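Local coordinates for enhancer of mRNA-decapping protein 4 homolog (Drosophila melanogaster, PDB 2VXG), which takes part in mRNA degradation, where it seems to act in decapping, and is required for silencing a subset of endogenous miRNA targets, at residues E33-R37 with N72-Y78; Q54-L58 with A82-N87; S65-H71 with N107-F111. One frame throughout, in Å; residues are numbered along the deposited sequence.

Contact 1 (E33-R37 with N72-Y78); sequences EFTLR and NELKQRY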
ATOM      1  N   GLU A  33       3.690   3.579  -7.883  1.00 18.95           N
ATOM      2  CA  GLU A  33       5.128   3.571  -7.523  1.00 20.05           C
ATOM      3  C   GLU A  33       5.815   4.907  -7.709  1.00 19.43           C
ATOM      4  O   GLU A  33       6.493   5.363  -6.796  1.00 18.90           O
ATOM      5  CB  GLU A  33       5.884   2.479  -8.236  1.00 20.34           C
ATOM      6  CG  GLU A  33       5.450   1.133  -7.825  1.00 22.72           C
ATOM      7  CD  GLU A  33       6.218   0.021  -8.538  1.00 25.35           C
ATOM      8  OE1 GLU A  33       7.474   0.117  -8.572  1.00 26.20           O
ATOM      9  OE2 GLU A  33       5.550  -0.939  -9.052  1.00 30.56           O
ATOM     10  N   PHE A  34       5.576   5.567  -8.848  1.00 19.38           N
ATOM     11  CA  PHE A  34       5.995   6.973  -9.083  1.00 18.94           C
ATOM     12  C   PHE A  34       5.538   7.881  -7.937  1.00 18.51           C
ATOM     13  O   PHE A  34       6.313   8.694  -7.405  1.00 18.30           O
ATOM     14  CB  PHE A  34       5.398   7.461 -10.444  1.00 18.58           C
ATOM     15  CG  PHE A  34       5.479   8.984 -10.682  1.00 17.90           C
ATOM     16  CD1 PHE A  34       6.594   9.548 -11.298  1.00 19.80           C
ATOM     17  CD2 PHE A  34       4.418   9.802 -10.332  1.00 16.53           C
ATOM     18  CE1 PHE A  34       6.672  10.908 -11.541  1.00 18.17           C
ATOM     19  CE2 PHE A  34       4.467  11.142 -10.562  1.00 17.65           C
ATOM     20  CZ  PHE A  34       5.594  11.715 -11.173  1.00 18.16           C
ATOM     21  N   THR A  35       4.271   7.752  -7.559  1.00 18.16           N
ATOM     22  CA  THR A  35       3.721   8.546  -6.466  1.00 19.01           C
ATOM     23  C   THR A  35       4.502   8.252  -5.175  1.00 19.41           C
ATOM     24  O   THR A  35       4.913   9.186  -4.507  1.00 19.39           O
ATOM     25  CB  THR A  35       2.205   8.295  -6.282  1.00 18.35           C
ATOM     26  OG1 THR A  35       1.565   8.453  -7.549  1.00 17.84           O
ATOM     27  CG2 THR A  35       1.567   9.229  -5.258  1.00 18.37           C
ATOM     28  N   LEU A  36       4.717   6.970  -4.851  1.00 21.37           N
ATOM     29  CA  LEU A  36       5.410   6.583  -3.582  1.00 21.83           C
ATOM     30  C   LEU A  36       6.844   7.111  -3.576  1.00 22.99           C
ATOM     31  O   LEU A  36       7.320   7.644  -2.585  1.00 20.62           O
ATOM     32  CB  LEU A  36       5.430   5.077  -3.384  1.00 21.92           C
ATOM     33  CG  LEU A  36       4.113   4.315  -3.234  1.00 21.50           C
ATOM     34  CD1 LEU A  36       4.416   2.834  -3.170  1.00 22.76           C
ATOM     35  CD2 LEU A  36       3.353   4.746  -2.042  1.00 24.45           C
ATOM     36  N   ARG A  37       7.486   6.996  -4.734  1.00 24.11           N
ATOM     37  CA  ARG A  37       8.795   7.591  -4.994  1.00 25.27           C
ATOM     38  C   ARG A  37       8.875   9.110  -4.743  1.00 24.91           C
ATOM     39  O   ARG A  37       9.895   9.576  -4.284  1.00 27.08           O
ATOM     40  CB  ARG A  37       9.230   7.159  -6.404  1.00 25.21           C
ATOM     41  CG  ARG A  37      10.409   7.828  -7.042  1.00 27.08           C
ATOM     42  CD  ARG A  37      10.384   7.540  -8.571  1.00 28.21           C
ATOM     43  NE  ARG A  37      10.025   6.145  -8.807  1.00 32.56           N
ATOM     44  CZ  ARG A  37       9.303   5.669  -9.828  1.00 31.19           C
ATOM     45  NH1 ARG A  37       8.840   6.445 -10.799  1.00 31.62           N
ATOM     46  NH2 ARG A  37       9.055   4.364  -9.876  1.00 33.64           N
ATOM     47  N   ASN A  72       9.277  -5.044  -4.182  1.00 31.56           N
ATOM     48  CA  ASN A  72      10.556  -4.488  -3.728  1.00 32.05           C
ATOM     49  C   ASN A  72      10.451  -3.804  -2.353  1.00 32.23           C
ATOM     50  O   ASN A  72       9.371  -3.756  -1.766  1.00 32.26           O
ATOM     51  CB  ASN A  72      11.091  -3.503  -4.777  1.00 31.95           C
ATOM     52  CG  ASN A  72      10.060  -2.461  -5.200  1.00 31.49           C
ATOM     53  OD1 ASN A  72       9.251  -1.971  -4.384  1.00 27.93           O
ATOM     54  ND2 ASN A  72      10.107  -2.089  -6.480  1.00 30.90           N
ATOM     55  N   GLU A  73      11.577  -3.281  -1.859  1.00 31.81           N
ATOM     56  CA  GLU A  73      11.648  -2.565  -0.576  1.00 31.87           C
ATOM     57  C   GLU A  73      10.698  -1.357  -0.505  1.00 31.36           C
ATOM     58  O   GLU A  73       9.996  -1.142   0.491  1.00 31.85           O
ATOM     59  CB  GLU A  73      13.070  -2.083  -0.321  1.00 31.93           C
ATOM     60  CG  GLU A  73      13.534  -2.270   1.138  1.00 35.12           C
ATOM     61  CD  GLU A  73      14.801  -1.500   1.477  1.00 35.02           C
ATOM     62  OE1 GLU A  73      14.916  -0.325   1.057  1.00 41.57           O
ATOM     63  OE2 GLU A  73      15.688  -2.056   2.172  1.00 41.44           O
ATOM     64  N   LEU A  74      10.671  -0.552  -1.554  1.00 30.45           N
ATOM     65  CA  LEU A  74       9.784   0.599  -1.526  1.00 29.49           C
ATOM     66  C   LEU A  74       8.338   0.126  -1.251  1.00 27.74           C
ATOM     67  O   LEU A  74       7.711   0.553  -0.276  1.00 25.10           O
ATOM     68  CB  LEU A  74       9.921   1.433  -2.802  1.00 29.93           C
ATOM     69  CG  LEU A  74       8.847   2.514  -2.951  1.00 30.33           C
ATOM     70  CD1 LEU A  74       8.867   3.451  -1.758  1.00 30.43           C
ATOM     71  CD2 LEU A  74       8.956   3.242  -4.297  1.00 30.52           C
ATOM     72  N   LYS A  75       7.835  -0.798  -2.074  1.00 26.72           N
ATOM     73  CA  LYS A  75       6.465  -1.250  -1.939  1.00 26.08           C
ATOM     74  C   LYS A  75       6.254  -2.054  -0.634  1.00 25.23           C
ATOM     75  O   LYS A  75       5.181  -1.945  -0.020  1.00 25.62           O
ATOM     76  CB  LYS A  75       5.996  -2.026  -3.195  1.00 25.34           C
ATOM     77  CG  LYS A  75       5.755  -1.082  -4.414  1.00 26.94           C
ATOM     78  CD  LYS A  75       5.186  -1.781  -5.678  1.00 25.39           C
ATOM     79  CE  LYS A  75       6.191  -2.832  -6.219  1.00 27.26           C
ATOM     80  NZ  LYS A  75       5.758  -3.493  -7.498  1.00 26.26           N
ATOM     81  N   GLN A  76       7.257  -2.826  -0.223  1.00 23.59           N
ATOM     82  CA  GLN A  76       7.148  -3.595   1.028  1.00 24.55           C
ATOM     83  C   GLN A  76       7.031  -2.666   2.193  1.00 23.79           C
ATOM     84  O   GLN A  76       6.210  -2.849   3.063  1.00 22.47           O
ATOM     85  CB  GLN A  76       8.353  -4.493   1.286  1.00 23.33           C
ATOM     86  CG  GLN A  76       8.224  -5.394   2.572  1.00 25.29           C
ATOM     87  CD  GLN A  76       6.898  -6.172   2.658  1.00 26.03           C
ATOM     88  OE1 GLN A  76       6.361  -6.592   1.644  1.00 25.45           O
ATOM     89  NE2 GLN A  76       6.370  -6.365   3.888  1.00 22.46           N
ATOM     90  N   ARG A  77       7.898  -1.661   2.204  1.00 25.32           N
ATOM     91  CA  ARG A  77       7.920  -0.704   3.284  1.00 24.60           C
ATOM     92  C   ARG A  77       6.596   0.052   3.363  1.00 24.10           C
ATOM     93  O   ARG A  77       6.069   0.258   4.463  1.00 22.12           O
ATOM     94  CB  ARG A  77       9.134   0.224   3.122  1.00 26.03           C
ATOM     95  CG  ARG A  77       9.441   1.061   4.322  1.00 28.46           C
ATOM     96  CD  ARG A  77       8.840   2.447   4.240  1.00 35.66           C
ATOM     97  NE  ARG A  77       9.427   3.219   3.139  1.00 37.48           N
ATOM     98  CZ  ARG A  77       9.672   4.518   3.163  1.00 38.85           C
ATOM     99  NH1 ARG A  77       9.414   5.243   4.256  1.00 40.98           N
ATOM    100  NH2 ARG A  77      10.201   5.092   2.078  1.00 38.60           N
ATOM    101  N   TYR A  78       6.025   0.445   2.212  1.00 23.35           N
ATOM    102  CA  TYR A  78       4.642   0.967   2.204  1.00 23.44           C
ATOM    103  C   TYR A  78       3.586  -0.018   2.637  1.00 22.42           C
ATOM    104  O   TYR A  78       2.631   0.385   3.284  1.00 22.99           O
ATOM    105  CB  TYR A  78       4.240   1.601   0.862  1.00 24.36           C
ATOM    106  CG  TYR A  78       4.656   3.068   0.846  1.00 24.76           C
ATOM    107  CD1 TYR A  78       3.721   4.094   1.036  1.00 27.84           C
ATOM    108  CD2 TYR A  78       5.991   3.412   0.707  1.00 23.22           C
ATOM    109  CE1 TYR A  78       4.125   5.443   1.044  1.00 27.43           C
ATOM    110  CE2 TYR A  78       6.407   4.734   0.724  1.00 24.74           C
ATOM    111  CZ  TYR A  78       5.473   5.746   0.897  1.00 26.93           C
ATOM    112  OH  TYR A  78       5.894   7.075   0.916  1.00 30.36           O
TER
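L36 lays its CD2 methyl over one face of the Y78 ring. This is a CH-pi contact, displaced from the ring centre toward the rim. The exact spacing is doubtful, but the methyl comes over the face. The other methyl, L36 CD1, lies 4.0 Å from Y78 CG, where the ring joins its CB. The two side chains run past each other in opposite directions. F20 and L60 also pack on L36, and the Y78 hydroxyl is bonded to the hydroxyl of S41.

L74 comes in beside this pair. Its CD2 touches L36 CB at 4.1 Å and also reaches the E33 and R37 backbone.

The polar part is built on E33 and K75. K75 NZ is 3.0 Å from E33 OE2, a hydrogen-bonded salt bridge. The ammonium meets the oxygen from above the carboxylate plane, 62° out of it. The two chains also touch through their methylenes, with E33 CG 3.6 Å from K75 CD. K75 NZ has a second partner in the carbonyl of N70.

N72 is the N-cap of helix 73-85. Its CG sits in the crowded position between backbone N and carbonyl carbon (chi1 51°), which turns the amide back over the helix start. N72 OD1 accepts from K75 N at 3.0 Å, almost along the C=O axis.

The short helix segments 33-37 and 73-78 cross at 79°, with their axes 10.6 Å apart at closest approach. The K75 ammonium, held by both E33 OE2 and the N70 carbonyl, is likely to offset the carboxylate charge and keep it ionised at the edge of an otherwise apolar contact.

Contact 2 (Q54-L58 with A82-N87); sequences QKVLL and ALLAIN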
ATOM      1  N   GLN A  54      -7.871   6.427   5.597  1.00 18.67           N
ATOM      2  CA  GLN A  54      -8.004   4.970   5.697  1.00 17.27           C
ATOM      3  C   GLN A  54      -8.359   4.300   4.366  1.00 17.20           C
ATOM      4  O   GLN A  54      -7.831   3.223   4.062  1.00 15.39           O
ATOM      5  CB  GLN A  54      -9.047   4.574   6.729  1.00 17.02           C
ATOM      6  CG  GLN A  54      -8.660   4.931   8.177  1.00 16.53           C
ATOM      7  CD  GLN A  54      -7.661   3.996   8.725  1.00 19.52           C
ATOM      8  OE1 GLN A  54      -7.950   2.795   8.902  1.00 17.69           O
ATOM      9  NE2 GLN A  54      -6.465   4.524   9.042  1.00 16.76           N
ATOM     10  N   LYS A  55      -9.266   4.916   3.598  1.00 16.53           N
ATOM     11  CA  LYS A  55      -9.659   4.350   2.314  1.00 16.84           C
ATOM     12  C   LYS A  55      -8.473   4.272   1.335  1.00 15.85           C
ATOM     13  O   LYS A  55      -8.397   3.356   0.548  1.00 16.30           O
ATOM     14  CB  LYS A  55     -10.911   5.013   1.723  1.00 16.62           C
ATOM     15  CG  LYS A  55     -10.787   6.433   1.125  1.00 17.96           C
ATOM     16  CD  LYS A  55     -12.116   6.914   0.493  1.00 19.15           C
ATOM     17  CE  LYS A  55     -12.144   8.463   0.422  1.00 21.52           C
ATOM     18  NZ  LYS A  55     -13.485   8.969   0.717  1.00 29.48           N
ATOM     19  N   VAL A  56      -7.558   5.228   1.431  1.00 16.00           N
ATOM     20  CA  VAL A  56      -6.353   5.283   0.609  1.00 15.30           C
ATOM     21  C   VAL A  56      -5.391   4.200   1.077  1.00 14.18           C
ATOM     22  O   VAL A  56      -4.807   3.498   0.278  1.00 14.28           O
ATOM     23  CB  VAL A  56      -5.676   6.665   0.668  1.00 14.46           C
ATOM     24  CG1 VAL A  56      -4.226   6.589   0.195  1.00 13.64           C
ATOM     25  CG2 VAL A  56      -6.504   7.752  -0.127  1.00 13.29           C
ATOM     26  N   LEU A  57      -5.248   4.052   2.374  1.00 14.60           N
ATOM     27  CA  LEU A  57      -4.353   3.012   2.898  1.00 14.93           C
ATOM     28  C   LEU A  57      -4.777   1.628   2.433  1.00 14.93           C
ATOM     29  O   LEU A  57      -3.919   0.852   1.990  1.00 15.95           O
ATOM     30  CB  LEU A  57      -4.297   3.067   4.431  1.00 16.12           C
ATOM     31  CG  LEU A  57      -3.622   4.281   5.051  1.00 15.08           C
ATOM     32  CD1 LEU A  57      -3.901   4.345   6.506  1.00 19.19           C
ATOM     33  CD2 LEU A  57      -2.133   4.242   4.790  1.00 19.27           C
ATOM     34  N   LEU A  58      -6.079   1.306   2.530  1.00 15.01           N
ATOM     35  CA  LEU A  58      -6.600  -0.049   2.171  1.00 14.89           C
ATOM     36  C   LEU A  58      -6.503  -0.337   0.665  1.00 15.49           C
ATOM     37  O   LEU A  58      -6.240  -1.451   0.242  1.00 14.81           O
ATOM     38  CB  LEU A  58      -8.027  -0.245   2.645  1.00 15.16           C
ATOM     39  CG  LEU A  58      -8.229  -0.382   4.172  1.00 15.57           C
ATOM     40  CD1 LEU A  58      -9.699  -0.368   4.637  1.00 14.59           C
ATOM     41  CD2 LEU A  58      -7.468  -1.585   4.772  1.00 14.47           C
ATOM     42  N   ALA A  82       1.472   1.045   5.711  1.00 18.81           N
ATOM     43  CA  ALA A  82       0.036   1.137   5.522  1.00 18.77           C
ATOM     44  C   ALA A  82      -0.702   0.213   6.471  1.00 18.45           C
ATOM     45  O   ALA A  82      -1.708   0.605   7.075  1.00 19.68           O
ATOM     46  CB  ALA A  82      -0.363   0.894   4.056  1.00 17.56           C
ATOM     47  N   LEU A  83      -0.225  -1.023   6.638  1.00 18.99           N
ATOM     48  CA  LEU A  83      -0.854  -1.927   7.610  1.00 19.05           C
ATOM     49  C   LEU A  83      -0.811  -1.341   9.024  1.00 18.25           C
ATOM     50  O   LEU A  83      -1.804  -1.374   9.761  1.00 18.20           O
ATOM     51  CB  LEU A  83      -0.158  -3.313   7.598  1.00 19.85           C
ATOM     52  CG  LEU A  83      -0.570  -4.424   8.572  1.00 20.55           C
ATOM     53  CD1 LEU A  83      -1.920  -5.008   8.153  1.00 22.84           C
ATOM     54  CD2 LEU A  83       0.462  -5.562   8.598  1.00 20.71           C
ATOM     55  N   LEU A  84       0.349  -0.842   9.426  1.00 17.78           N
ATOM     56  CA  LEU A  84       0.508  -0.249  10.777  1.00 18.79           C
ATOM     57  C   LEU A  84      -0.382   0.963  10.988  1.00 18.76           C
ATOM     58  O   LEU A  84      -0.692   1.278  12.112  1.00 18.83           O
ATOM     59  CB  LEU A  84       1.959   0.129  11.049  1.00 17.81           C
ATOM     60  CG  LEU A  84       2.987  -1.013  11.129  1.00 19.57           C
ATOM     61  CD1 LEU A  84       4.358  -0.442  11.310  1.00 19.41           C
ATOM     62  CD2 LEU A  84       2.660  -1.996  12.289  1.00 20.59           C
ATOM     63  N   ALA A  85      -0.774   1.634   9.900  1.00 19.66           N
ATOM     64  CA  ALA A  85      -1.676   2.809   9.964  1.00 19.79           C
ATOM     65  C   ALA A  85      -3.169   2.484   9.944  1.00 20.25           C
ATOM     66  O   ALA A  85      -4.012   3.390  10.163  1.00 20.38           O
ATOM     67  CB  ALA A  85      -1.357   3.775   8.828  1.00 19.18           C
ATOM     68  N   ILE A  86      -3.524   1.234   9.663  1.00 20.65           N
ATOM     69  CA  ILE A  86      -4.924   0.806   9.749  1.00 21.61           C
ATOM     70  C   ILE A  86      -5.506   1.096  11.141  1.00 22.25           C
ATOM     71  O   ILE A  86      -4.975   0.650  12.170  1.00 22.39           O
ATOM     72  CB  ILE A  86      -5.101  -0.695   9.481  1.00 20.74           C
ATOM     73  CG1 ILE A  86      -4.768  -1.071   8.049  1.00 21.43           C
ATOM     74  CG2 ILE A  86      -6.552  -1.146   9.744  1.00 21.11           C
ATOM     75  CD1 ILE A  86      -4.987  -2.598   7.786  1.00 22.43           C
ATOM     76  N   ASN A  87      -6.607   1.843  11.168  1.00 23.16           N
ATOM     77  CA  ASN A  87      -7.264   2.197  12.404  1.00 23.37           C
ATOM     78  C   ASN A  87      -8.511   1.356  12.529  1.00 24.30           C
ATOM     79  O   ASN A  87      -9.521   1.603  11.864  1.00 23.71           O
ATOM     80  CB  ASN A  87      -7.613   3.689  12.467  1.00 23.24           C
ATOM     81  CG  ASN A  87      -8.543   4.016  13.623  1.00 23.75           C
ATOM     82  OD1 ASN A  87      -8.589   3.294  14.618  1.00 22.75           O
ATOM     83  ND2 ASN A  87      -9.279   5.105  13.503  1.00 24.08           N
TER
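Q54 makes the polar part of this contact with its amide. Q54 NE2 gives a hydrogen bond of 2.9 Å to A85 O, which lies in the plane of the glutamine amide. Q54 OE1 accepts from N87 N at 2.8 Å, and that donor is tilted 32° from the carbonyl plane. One side chain therefore holds the carbonyl of the residue before I86 and the N-H of the residue after it. The chain reaches them by bending at chi2 (-76°), which turns the amide across to segment 82-87. A flip would set NE2 against the N87 N-H and OE1 against A85 O, so the bonds probably fix its rotation. Q54 OE1 also takes a hydrogen bond from the hydroxyl of T93. The N87 side chain crosses that of Q54 at about a right angle, and its OD1 is bonded to the backbone N of A89.

Segment 54-58 is the start of helix 54-66, and segment 82-87 takes in the last turn of helix 73-85 and the chain just after it. The two helices follow each other and run roughly antiparallel. They form a helical hairpin, consistent with the placing of this family in the TPR clan.

The apolar contacts lie beside the amide. L57 spreads its two methyls over two alanines one helical turn apart. L57 CD1 presses tightly on A85 CB at 3.5 Å, while L57 CD2 rests on A82 CB at 3.9 Å. L58 CD2 meets I86 CD1 at 4.0 Å, the side chains crossing at about a right angle. H96 touches L58, and L101 touches I86, both from helix 91-114.

Contact 3 (S65-H71 with N107-F111); sequences SADMTNH and NCQQF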
ATOM      1  N   SER A  65      -0.172  -5.267  -3.402  1.00 18.71           N
ATOM      2  CA  SER A  65      -0.183  -6.729  -3.241  1.00 19.62           C
ATOM      3  C   SER A  65      -0.874  -7.492  -4.365  1.00 20.54           C
ATOM      4  O   SER A  65      -0.688  -8.723  -4.495  1.00 18.20           O
ATOM      5  CB  SER A  65      -0.779  -7.171  -1.918  1.00 18.43           C
ATOM      6  OG  SER A  65      -2.180  -7.019  -1.836  1.00 20.64           O
ATOM      7  N   ALA A  66      -1.708  -6.799  -5.137  1.00 21.51           N
ATOM      8  CA  ALA A  66      -2.396  -7.423  -6.282  1.00 22.19           C
ATOM      9  C   ALA A  66      -1.396  -7.949  -7.308  1.00 23.13           C
ATOM     10  O   ALA A  66      -1.706  -8.859  -8.088  1.00 23.41           O
ATOM     11  CB  ALA A  66      -3.352  -6.411  -6.971  1.00 21.12           C
ATOM     12  N   ASP A  67      -0.231  -7.325  -7.363  1.00 24.55           N
ATOM     13  CA  ASP A  67       0.781  -7.719  -8.290  1.00 25.47           C
ATOM     14  C   ASP A  67       2.145  -7.576  -7.688  1.00 25.67           C
ATOM     15  O   ASP A  67       2.752  -6.514  -7.779  1.00 25.13           O
ATOM     16  CB  ASP A  67       0.686  -6.903  -9.585  1.00 26.77           C
ATOM     17  CG  ASP A  67       1.765  -7.259 -10.569  1.00 28.23           C
ATOM     18  OD1 ASP A  67       2.313  -8.387 -10.493  1.00 32.32           O
ATOM     19  OD2 ASP A  67       2.061  -6.407 -11.439  1.00 36.19           O
ATOM     20  N   MET A  68       2.651  -8.684  -7.129  1.00 25.37           N
ATOM     21  CA  MET A  68       3.926  -8.727  -6.449  1.00 26.07           C
ATOM     22  C   MET A  68       4.995  -9.473  -7.251  1.00 27.27           C
ATOM     23  O   MET A  68       5.946 -10.019  -6.669  1.00 27.35           O
ATOM     24  CB  MET A  68       3.744  -9.415  -5.085  1.00 25.73           C
ATOM     25  CG  MET A  68       2.674  -8.733  -4.213  1.00 25.03           C
ATOM     26  SD  MET A  68       2.417  -9.458  -2.569  1.00 24.15           S
ATOM     27  CE  MET A  68       3.983  -9.063  -1.797  1.00 25.94           C
ATOM     28  N   THR A  69       4.868  -9.490  -8.575  1.00 28.41           N
ATOM     29  CA  THR A  69       5.900 -10.110  -9.432  1.00 29.15           C
ATOM     30  C   THR A  69       7.225  -9.297  -9.436  1.00 29.75           C
ATOM     31  O   THR A  69       8.317  -9.867  -9.515  1.00 29.39           O
ATOM     32  CB  THR A  69       5.364 -10.438 -10.870  1.00 29.44           C
ATOM     33  OG1 THR A  69       4.797  -9.278 -11.467  1.00 30.88           O
ATOM     34  CG2 THR A  69       4.270 -11.512 -10.789  1.00 29.81           C
ATOM     35  N   ASN A  70       7.122  -7.976  -9.317  1.00 30.83           N
ATOM     36  CA  ASN A  70       8.277  -7.140  -9.032  1.00 31.02           C
ATOM     37  C   ASN A  70       8.033  -6.328  -7.754  1.00 31.00           C
ATOM     38  O   ASN A  70       8.137  -5.103  -7.722  1.00 30.18           O
ATOM     39  CB  ASN A  70       8.641  -6.237 -10.230  1.00 31.79           C
ATOM     40  CG  ASN A  70      10.127  -5.799 -10.218  1.00 32.87           C
ATOM     41  OD1 ASN A  70      11.043  -6.624 -10.221  1.00 34.49           O
ATOM     42  ND2 ASN A  70      10.355  -4.486 -10.196  1.00 37.30           N
ATOM     43  N   HIS A  71       7.723  -7.070  -6.694  1.00 31.57           N
ATOM     44  CA  HIS A  71       7.757  -6.560  -5.328  1.00 31.72           C
ATOM     45  C   HIS A  71       9.175  -6.158  -4.916  1.00 32.04           C
ATOM     46  O   HIS A  71      10.141  -6.860  -5.225  1.00 32.67           O
ATOM     47  CB  HIS A  71       7.220  -7.614  -4.348  1.00 31.62           C
ATOM     48  CG  HIS A  71       6.860  -7.054  -3.008  1.00 30.84           C
ATOM     49  ND1 HIS A  71       5.853  -6.123  -2.838  1.00 31.60           N
ATOM     50  CD2 HIS A  71       7.359  -7.305  -1.776  1.00 31.35           C
ATOM     51  CE1 HIS A  71       5.751  -5.824  -1.556  1.00 31.17           C
ATOM     52  NE2 HIS A  71       6.661  -6.513  -0.890  1.00 30.47           N
ATOM     53  N   ASN A 107      -2.416 -13.085  -1.400  1.00 16.60           N
ATOM     54  CA  ASN A 107      -1.371 -12.641  -2.304  1.00 17.15           C
ATOM     55  C   ASN A 107       0.048 -12.816  -1.795  1.00 16.43           C
ATOM     56  O   ASN A 107       0.956 -13.146  -2.582  1.00 15.39           O
ATOM     57  CB  ASN A 107      -1.591 -11.169  -2.710  1.00 16.15           C
ATOM     58  CG  ASN A 107      -2.715 -11.017  -3.710  1.00 18.12           C
ATOM     59  OD1 ASN A 107      -3.610 -10.188  -3.553  1.00 24.72           O
ATOM     60  ND2 ASN A 107      -2.686 -11.819  -4.728  1.00 15.31           N
ATOM     61  N   CYS A 108       0.256 -12.545  -0.502  1.00 17.44           N
ATOM     62  CA  CYS A 108       1.564 -12.752   0.132  1.00 17.63           C
ATOM     63  C   CYS A 108       1.905 -14.224   0.135  1.00 17.52           C
ATOM     64  O   CYS A 108       3.038 -14.589  -0.142  1.00 16.59           O
ATOM     65  CB  CYS A 108       1.600 -12.215   1.585  1.00 17.74           C
ATOM     66  SG  CYS A 108       1.541 -10.397   1.723  1.00 18.29           S
ATOM     67  N   GLN A 109       0.922 -15.072   0.429  1.00 18.08           N
ATOM     68  CA  GLN A 109       1.165 -16.524   0.370  1.00 19.45           C
ATOM     69  C   GLN A 109       1.631 -16.973  -1.043  1.00 18.37           C
ATOM     70  O   GLN A 109       2.555 -17.783  -1.179  1.00 18.34           O
ATOM     71  CB  GLN A 109      -0.072 -17.303   0.841  1.00 20.44           C
ATOM     72  CG  GLN A 109      -0.984 -17.719  -0.266  1.00 25.33           C
ATOM     73  CD  GLN A 109      -2.405 -18.166   0.134  1.00 25.35           C
ATOM     74  OE1 GLN A 109      -2.865 -18.030   1.305  1.00 30.11           O
ATOM     75  NE2 GLN A 109      -3.110 -18.680  -0.868  1.00 23.83           N
ATOM     76  N   GLN A 110       1.023 -16.413  -2.086  1.00 17.45           N
ATOM     77  CA  GLN A 110       1.409 -16.732  -3.478  1.00 17.91           C
ATOM     78  C   GLN A 110       2.784 -16.177  -3.810  1.00 17.18           C
ATOM     79  O   GLN A 110       3.584 -16.848  -4.454  1.00 17.32           O
ATOM     80  CB  GLN A 110       0.338 -16.260  -4.464  1.00 17.82           C
ATOM     81  CG  GLN A 110      -0.989 -17.009  -4.212  1.00 19.92           C
ATOM     82  CD  GLN A 110      -0.851 -18.507  -4.426  1.00 21.06           C
ATOM     83  OE1 GLN A 110      -0.477 -18.948  -5.514  1.00 22.58           O
ATOM     84  NE2 GLN A 110      -1.137 -19.296  -3.396  1.00 22.56           N
ATOM     85  N   PHE A 111       3.071 -14.978  -3.327  1.00 16.85           N
ATOM     86  CA  PHE A 111       4.390 -14.388  -3.479  1.00 17.07           C
ATOM     87  C   PHE A 111       5.507 -15.215  -2.840  1.00 17.38           C
ATOM     88  O   PHE A 111       6.555 -15.451  -3.450  1.00 17.56           O
ATOM     89  CB  PHE A 111       4.422 -12.999  -2.861  1.00 18.25           C
ATOM     90  CG  PHE A 111       5.798 -12.415  -2.788  1.00 16.41           C
ATOM     91  CD1 PHE A 111       6.374 -11.875  -3.916  1.00 18.12           C
ATOM     92  CD2 PHE A 111       6.492 -12.367  -1.576  1.00 18.93           C
ATOM     93  CE1 PHE A 111       7.632 -11.282  -3.855  1.00 19.75           C
ATOM     94  CE2 PHE A 111       7.772 -11.802  -1.508  1.00 20.91           C
ATOM     95  CZ  PHE A 111       8.330 -11.256  -2.681  1.00 20.03           C
TER
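F111 swings its ring out to the 65-71 segment with CG opposite the backbone N (chi1 171°), while M68 bends at its thioether (chi3 67°) to bring CE over that ring. M68 CE is 4.2 Å from the F111 ring centroid, over one face, a CH-pi contact. The same methyl lies above the centre of the H71 ring, so it fills the angle between the two rings. M68 SD stands obliquely to the F111 ring, a Met-aromatic contact at 5.2 Å from its centroid. H71 turns its edge toward the F111 face, with the planes at 69° and the centroids 5.3 Å apart. H71 CB also rests against F111 CE1 at 3.7 Å. An alanine in place of F111 would take away the ring on which M68 CE and the H71 edge rest, and would probably open a gap and let the thioether turn.

Further along, M68 SD reaches C108 SG at 4.5 Å. N107 CB lies 3.2 Å from S65 O. The S65 hydroxyl is bonded to the carbonyl of I61. V124 of helix 121-134 touches both C108 and F111.

The contact between S65-H71 and helix 91-114 is thus largely sulfur, methyl and ring packing. The polar H71 NE2 is satisfied by Q76 OE1, which probably makes its burial beside the phenyl ring less costly.

In the fold
The three contacts tie together the all-helical C-terminal domain, a region with conserved features required for P-body localization. Contact 1 joins helices 29-38 and 73-85. Contact 2 joins helices 54-66 and 73-85. Contact 3 ties the end of helix 54-66 and the following loop to helix 91-114. Their segments alternate along the chain, so each contact interlocks with the others. The centres of contacts 1 and 2 are about 15 Å apart, on opposite sides of the chain's centre. The centres of contacts 1 and 3 are about 13 Å apart, and their residues touch through side chains at the start of helix 73-85. Contacts 2 and 3 share helix 54-66 but do not touch; their nearest atoms are about 7 Å apart.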